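Local structure of phenylalanine ammonia-lyase (Rhodosporidium toruloides, 1Y2M) at residues 434-437 with 438-441; 494-497 with 498-502; 616-619 with 620-623. The protein catalyses the non-oxidative deamination of L-phenylalanine and L-tyrosine to trans-cinnamate and p-coumarate, the commitment step of phenylpropanoid metabolism, as a homotetramer. All coordinates share one frame; numbering follows the deposited sequence.

Contact 1. Residues 434-437 with 438-441; sequences KLNF and TQLT
The hydroxyl of Thr438 gives its proton to the carbonyl of Leu435 one turn back, OG1 to O 2.8 Å. With chi1 at 63°, OG1 sits between the backbone N and the carbonyl carbon, from where it folds back onto the helix. That carbonyl oxygen also takes the amide of Gln439, Gln439 N to Leu435 O 2.9 Å, and so accepts two bonds. Thr441 lays its methyl over one face of the Phe437 ring, a CH-pi contact with CG2 4.2 Å from the centroid and displaced toward the rim. All this lies within two successive turns of the long helix 416-443, part of the helical bundle of the PAL/histidase fold. On another side of the helix, Asn436 and Gln439 run alongside each other with their amide planes nearly perpendicular; the bond from Asn436 ND2 to Gln439 OE1 is weak, at 3.0 Å and 131°. Stronger partners set both amides: Ser293 bonds Asn436 OD1, while Thr297 and the carbonyl of Pro364 take Gln439 NE2. Aliphatic CE of Lys434 passes Thr438 CG2 at 3.9 Å, and Lys434 NZ goes on to the carbonyl of Val492 of the second subunit and to Gln493 OE1 of the third.

Contact 2. Residues 494-497 with 498-502; sequences PAEM and ANQAV
Glu496 OE1 draws together the side-chain amides of two residues that follow it in the loop, Asn499 and Gln500. Gln500 NE2 approaches at 2.9 Å along the anti lone pair of Glu496 OE1, with the N-H aimed almost straight at it, 168°. Asn499 ND2 comes from the syn side at 3.2 Å from Glu496 OE1, equally straight but 33° out of the carboxylate plane. In both bonds the oxygen lies close to the plane of the donating amide, and the Gln500 amide stands nearly perpendicular to the carboxylate. Glu496 CG lies anti to the backbone N (chi1 -156°) and the chain bends at chi2, which brings the carboxylate beside the Asn499 side chain. Two donors on OE1, with Lys468 of the third subunit in a salt bridge to OE2, restrict its rotation.

The backbone brings these groups together through a type I' turn from Glu496 to Asn499. It is closed by Asn499 N to Glu496 O, 2.9 Å, with the donor well above the carbonyl plane. Just outside it Gln500 N bonds Ala495 O, also at 2.9 Å. Ala495 CB and Gln500 CB meet at 4.0 Å. The side chain of Gln500 further packs on Ala211 of the same chain, a residue of the imidazolinone cross-link.

Glu496 binds cinnamate, and Asn499 probably does as well. The salt bridge joins this loop to a neighbouring subunit, and since Lys468 also binds cinnamate, the site is built from more than one chain.

Contact 3. Residues 616-619 with 620-623; sequences SLSL and AAVN
A serine N-cap with a hydrophobic staple, Leu617 against Val622, starts helix 619-646 at the end of the loop that follows helix 593-611. Ser618 OG accepts the amide of Ala621, 2.9 Å from OG to N, and so supplies a partner to an N-H in the first turn, where no preceding helical carbonyl is available. A chi1 of 72° turns the hydroxyl in toward the turn, and OG also lies 3.3 Å from Ala621 CB. The carbonyl of Ser618 takes up the regular helical pattern, Val622 N to Ser618 O 3.0 Å with an N-H angle of 165°; Ala621 N adds only a weak, bent bond to the same oxygen. Next in line, Asn623 N meets Leu619 O at 2.8 Å.

Leu617, just before the cap, swings back over the first turn, and its side chain also packs on Leu612 and Ala563 of the same chain. Around the helix start the fourth subunit closes in: Leu619 and Val622 pack on Leu619 of that subunit, and Ala620 lies on its Ser613. Across the cap, two parts of Leu617 make the apolar touch, CB resting 4.3 Å from Val622 CG2 in the staple and CD2 standing 4.1 Å from Ala621 CB.

Overall arrangement
The three contacts follow one another along the chain and do not touch within it. Contact 1 is buried in helix 416-443, its centre about 15 Å from the centre of the chain. Contact 2 lies in the loop between helices 468-484 and 506-560, its centre 43 Å from that of contact 1. Contact 3 opens helix 619-646, with 48 Å between the centres of contacts 1 and 3. The centres of contacts 2 and 3 are 91 Å apart, on opposite sides of the elongated helical subunit. Between subunits, however, contact 1 of one copy packs against contact 2 of others. Contacts 1 and 2 both meet the second and third subunits, and contacts 2 and 3 the fourth.

Contact 1. Residues 434-437 with 438-441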
loop_
_atom_site.group_PDB
_atom_site.type_symbol
_atom_site.label_atom_id
_atom_site.label_comp_id
_atom_site.label_asym_id
_atom_site.label_seq_id
_atom_site.Cartn_x
_atom_site.Cartn_y
_atom_site.Cartn_z
ATOM N N LYS B 434 -3.340 -6.062 -15.307
ATOM C CA LYS B 434 -4.491 -5.211 -15.556
ATOM C C LYS B 434 -4.796 -5.109 -17.051
ATOM O O LYS B 434 -5.939 -5.243 -17.448
ATOM C CB LYS B 434 -4.262 -3.845 -14.920
ATOM C CG LYS B 434 -5.429 -2.919 -15.118
ATOM C CD LYS B 434 -6.693 -3.333 -14.379
ATOM C CE LYS B 434 -7.773 -2.268 -14.564
ATOM N NZ LYS B 434 -9.037 -2.391 -13.717
ATOM N N LEU B 435 -3.782 -4.950 -17.896
ATOM C CA LEU B 435 -4.013 -4.907 -19.340
ATOM C C LEU B 435 -4.682 -6.148 -19.884
ATOM O O LEU B 435 -5.738 -6.094 -20.536
ATOM C CB LEU B 435 -2.681 -4.719 -20.072
ATOM C CG LEU B 435 -2.856 -4.496 -21.592
ATOM C CD1 LEU B 435 -3.678 -3.162 -21.853
ATOM C CD2 LEU B 435 -1.541 -4.470 -22.296
ATOM N N ASN B 436 -4.059 -7.286 -19.637
ATOM C CA ASN B 436 -4.597 -8.509 -20.204
ATOM C C ASN B 436 -5.954 -8.826 -19.559
ATOM O O ASN B 436 -6.837 -9.357 -20.218
ATOM C CB ASN B 436 -3.594 -9.670 -20.070
ATOM C CG ASN B 436 -2.343 -9.422 -20.912
ATOM O OD1 ASN B 436 -1.296 -9.198 -20.385
ATOM N ND2 ASN B 436 -2.486 -9.423 -22.247
ATOM N N PHE B 437 -6.148 -8.528 -18.285
ATOM C CA PHE B 437 -7.496 -8.757 -17.701
ATOM C C PHE B 437 -8.519 -7.919 -18.511
ATOM O O PHE B 437 -9.605 -8.374 -18.844
ATOM C CB PHE B 437 -7.532 -8.262 -16.267
ATOM C CG PHE B 437 -8.917 -8.105 -15.720
ATOM C CD1 PHE B 437 -9.730 -9.197 -15.506
ATOM C CD2 PHE B 437 -9.408 -6.860 -15.469
ATOM C CE1 PHE B 437 -11.019 -9.051 -15.035
ATOM C CE2 PHE B 437 -10.712 -6.687 -15.018
ATOM C CZ PHE B 437 -11.508 -7.799 -14.793
ATOM N N THR B 438 -8.215 -6.650 -18.741
ATOM C CA THR B 438 -9.181 -5.775 -19.429
ATOM C C THR B 438 -9.432 -6.223 -20.849
ATOM O O THR B 438 -10.587 -6.162 -21.357
ATOM C CB THR B 438 -8.813 -4.269 -19.467
ATOM O OG1 THR B 438 -7.594 -4.032 -20.198
ATOM C CG2 THR B 438 -8.655 -3.739 -18.055
ATOM N N GLN B 439 -8.396 -6.747 -21.490
ATOM C CA GLN B 439 -8.598 -7.361 -22.861
ATOM C C GLN B 439 -9.528 -8.566 -22.793
ATOM O O GLN B 439 -10.455 -8.703 -23.619
ATOM C CB GLN B 439 -7.265 -7.814 -23.475
ATOM C CG GLN B 439 -6.320 -6.697 -23.801
ATOM C CD GLN B 439 -4.945 -7.182 -24.179
ATOM O OE1 GLN B 439 -4.660 -8.385 -24.061
ATOM N NE2 GLN B 439 -4.064 -6.258 -24.619
ATOM N N LEU B 440 -9.246 -9.462 -21.859
ATOM C CA LEU B 440 -9.980 -10.708 -21.732
ATOM C C LEU B 440 -11.430 -10.401 -21.339
ATOM O O LEU B 440 -12.340 -10.926 -21.936
ATOM C CB LEU B 440 -9.340 -11.574 -20.667
ATOM C CG LEU B 440 -10.124 -12.851 -20.308
ATOM C CD1 LEU B 440 -10.264 -13.730 -21.511
ATOM C CD2 LEU B 440 -9.384 -13.648 -19.240
ATOM N N THR B 441 -11.660 -9.506 -20.373
ATOM C CA THR B 441 -13.024 -9.329 -19.867
ATOM C C THR B 441 -13.907 -8.630 -20.912
ATOM O O THR B 441 -15.115 -8.858 -20.988
ATOM C CB THR B 441 -13.012 -8.705 -18.479
ATOM O OG1 THR B 441 -14.289 -8.980 -17.835
ATOM C CG2 THR B 441 -12.725 -7.240 -18.543
#

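Contact 2. Residues 494-497 with 498-502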
loop_
_atom_site.group_PDB
_atom_site.type_symbol
_atom_site.label_atom_id
_atom_site.label_comp_id
_atom_site.label_asym_id
_atom_site.label_seq_id
_atom_site.Cartn_x
_atom_site.Cartn_y
_atom_site.Cartn_z
ATOM N N PRO B 494 14.683 -0.462 12.076
ATOM C CA PRO B 494 16.022 -0.138 12.646
ATOM C C PRO B 494 16.805 -1.303 13.190
ATOM O O PRO B 494 17.074 -1.362 14.413
ATOM C CB PRO B 494 15.659 0.814 13.792
ATOM C CG PRO B 494 14.361 0.346 14.218
ATOM C CD PRO B 494 13.623 0.061 12.954
ATOM N N ALA B 495 17.280 -2.152 12.309
ATOM C CA ALA B 495 17.853 -3.398 12.698
ATOM C C ALA B 495 19.217 -3.366 13.342
ATOM O O ALA B 495 20.097 -2.560 13.011
ATOM C CB ALA B 495 17.872 -4.369 11.499
ATOM N N GLU B 496 19.414 -4.306 14.251
ATOM C CA GLU B 496 20.718 -4.572 14.849
ATOM C C GLU B 496 21.334 -3.376 15.588
ATOM O O GLU B 496 22.396 -2.906 15.227
ATOM C CB GLU B 496 21.689 -5.089 13.789
ATOM C CG GLU B 496 22.828 -5.905 14.365
ATOM C CD GLU B 496 24.191 -5.415 13.921
ATOM O OE1 GLU B 496 24.513 -5.375 12.702
ATOM O OE2 GLU B 496 24.945 -5.054 14.816
HETATM N N MSE B 497 20.632 -2.858 16.610
HETATM C CA MSE B 497 21.073 -1.690 17.375
HETATM C C MSE B 497 21.235 -0.473 16.489
HETATM O O MSE B 497 22.092 0.401 16.748
HETATM C CB MSE B 497 22.366 -1.960 18.148
HETATM C CG MSE B 497 22.209 -3.157 19.026
HETATM SE SE MSE B 497 23.836 -3.411 20.138
HETATM C CE MSE B 497 24.323 -1.677 20.775
ATOM N N ALA B 498 20.396 -0.434 15.455
ATOM C CA ALA B 498 20.447 0.591 14.437
ATOM C C ALA B 498 21.774 0.653 13.684
ATOM O O ALA B 498 21.970 1.578 12.873
ATOM C CB ALA B 498 20.070 1.936 15.014
ATOM N N ASN B 499 22.665 -0.355 13.838
ATOM C CA ASN B 499 23.821 -0.460 12.924
ATOM C C ASN B 499 23.278 -0.626 11.516
ATOM O O ASN B 499 23.793 -0.040 10.577
ATOM C CB ASN B 499 24.763 -1.651 13.245
ATOM C CG ASN B 499 25.979 -1.723 12.304
ATOM O OD1 ASN B 499 26.699 -0.724 12.113
ATOM N ND2 ASN B 499 26.266 -2.919 11.772
ATOM N N GLN B 500 22.218 -1.427 11.375
ATOM C CA GLN B 500 21.619 -1.690 10.073
ATOM C C GLN B 500 20.321 -0.884 9.923
ATOM O O GLN B 500 19.293 -1.390 9.457
ATOM C CB GLN B 500 21.374 -3.182 9.851
ATOM C CG GLN B 500 22.630 -4.030 10.135
ATOM C CD GLN B 500 22.586 -5.413 9.575
ATOM O OE1 GLN B 500 21.931 -5.694 8.582
ATOM N NE2 GLN B 500 23.336 -6.301 10.212
ATOM N N ALA B 501 20.390 0.413 10.217
ATOM C CA ALA B 501 19.179 1.214 10.259
ATOM C C ALA B 501 18.522 1.396 8.883
ATOM O O ALA B 501 17.353 1.700 8.791
ATOM C CB ALA B 501 19.442 2.543 10.876
ATOM N N VAL B 502 19.334 1.319 7.839
ATOM C CA VAL B 502 18.839 1.124 6.482
ATOM C C VAL B 502 19.234 -0.286 6.063
ATOM O O VAL B 502 20.380 -0.711 6.225
ATOM C CB VAL B 502 19.299 2.199 5.490
ATOM C CG1 VAL B 502 18.550 3.532 5.733
ATOM C CG2 VAL B 502 20.794 2.413 5.539
#

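Contact 3. Residues 616-619 with 620-623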
loop_
_atom_site.group_PDB
_atom_site.type_symbol
_atom_site.label_atom_id
_atom_site.label_comp_id
_atom_site.label_asym_id
_atom_site.label_seq_id
_atom_site.Cartn_x
_atom_site.Cartn_y
_atom_site.Cartn_z
ATOM N N SER B 616 -45.851 -6.282 -55.549
ATOM C CA SER B 616 -47.109 -6.967 -55.366
ATOM C C SER B 616 -47.056 -8.106 -54.326
ATOM O O SER B 616 -48.043 -8.834 -54.164
ATOM C CB SER B 616 -47.557 -7.524 -56.727
ATOM O OG SER B 616 -46.578 -8.432 -57.170
ATOM N N LEU B 617 -45.931 -8.261 -53.635
ATOM C CA LEU B 617 -45.724 -9.361 -52.694
ATOM C C LEU B 617 -46.740 -9.352 -51.576
ATOM O O LEU B 617 -47.007 -8.317 -51.002
ATOM C CB LEU B 617 -44.334 -9.308 -52.088
ATOM C CG LEU B 617 -43.257 -9.763 -53.097
ATOM C CD1 LEU B 617 -41.860 -9.321 -52.681
ATOM C CD2 LEU B 617 -43.333 -11.292 -53.342
ATOM N N SER B 618 -47.268 -10.515 -51.253
ATOM C CA SER B 618 -48.122 -10.623 -50.079
ATOM C C SER B 618 -47.333 -10.714 -48.783
ATOM O O SER B 618 -46.155 -11.140 -48.747
ATOM C CB SER B 618 -48.985 -11.854 -50.214
ATOM O OG SER B 618 -48.197 -13.011 -50.040
ATOM N N LEU B 619 -47.991 -10.395 -47.667
ATOM C CA LEU B 619 -47.358 -10.584 -46.378
ATOM C C LEU B 619 -47.030 -12.049 -46.186
ATOM O O LEU B 619 -45.969 -12.367 -45.658
ATOM C CB LEU B 619 -48.203 -10.063 -45.227
ATOM C CG LEU B 619 -48.462 -8.550 -45.274
ATOM C CD1 LEU B 619 -49.157 -8.084 -43.973
ATOM C CD2 LEU B 619 -47.153 -7.867 -45.379
ATOM N N ALA B 620 -47.886 -12.935 -46.696
ATOM C CA ALA B 620 -47.629 -14.376 -46.556
ATOM C C ALA B 620 -46.305 -14.763 -47.232
ATOM O O ALA B 620 -45.541 -15.595 -46.736
ATOM C CB ALA B 620 -48.782 -15.182 -47.137
ATOM N N ALA B 621 -46.052 -14.154 -48.392
ATOM C CA ALA B 621 -44.850 -14.433 -49.191
ATOM C C ALA B 621 -43.597 -13.926 -48.515
ATOM O O ALA B 621 -42.566 -14.605 -48.486
ATOM C CB ALA B 621 -44.987 -13.820 -50.538
ATOM N N VAL B 622 -43.679 -12.723 -47.941
ATOM C CA VAL B 622 -42.556 -12.189 -47.177
ATOM C C VAL B 622 -42.333 -13.035 -45.931
ATOM O O VAL B 622 -41.187 -13.352 -45.593
ATOM C CB VAL B 622 -42.724 -10.694 -46.829
ATOM C CG1 VAL B 622 -41.542 -10.239 -46.054
ATOM C CG2 VAL B 622 -42.825 -9.899 -48.110
ATOM N N ASN B 623 -43.404 -13.430 -45.252
ATOM C CA ASN B 623 -43.220 -14.237 -44.032
ATOM C C ASN B 623 -42.599 -15.598 -44.374
ATOM O O ASN B 623 -41.781 -16.147 -43.632
ATOM C CB ASN B 623 -44.547 -14.411 -43.305
ATOM C CG ASN B 623 -44.392 -15.005 -41.895
ATOM O OD1 ASN B 623 -43.601 -14.536 -41.090
ATOM N ND2 ASN B 623 -45.212 -16.012 -41.594
#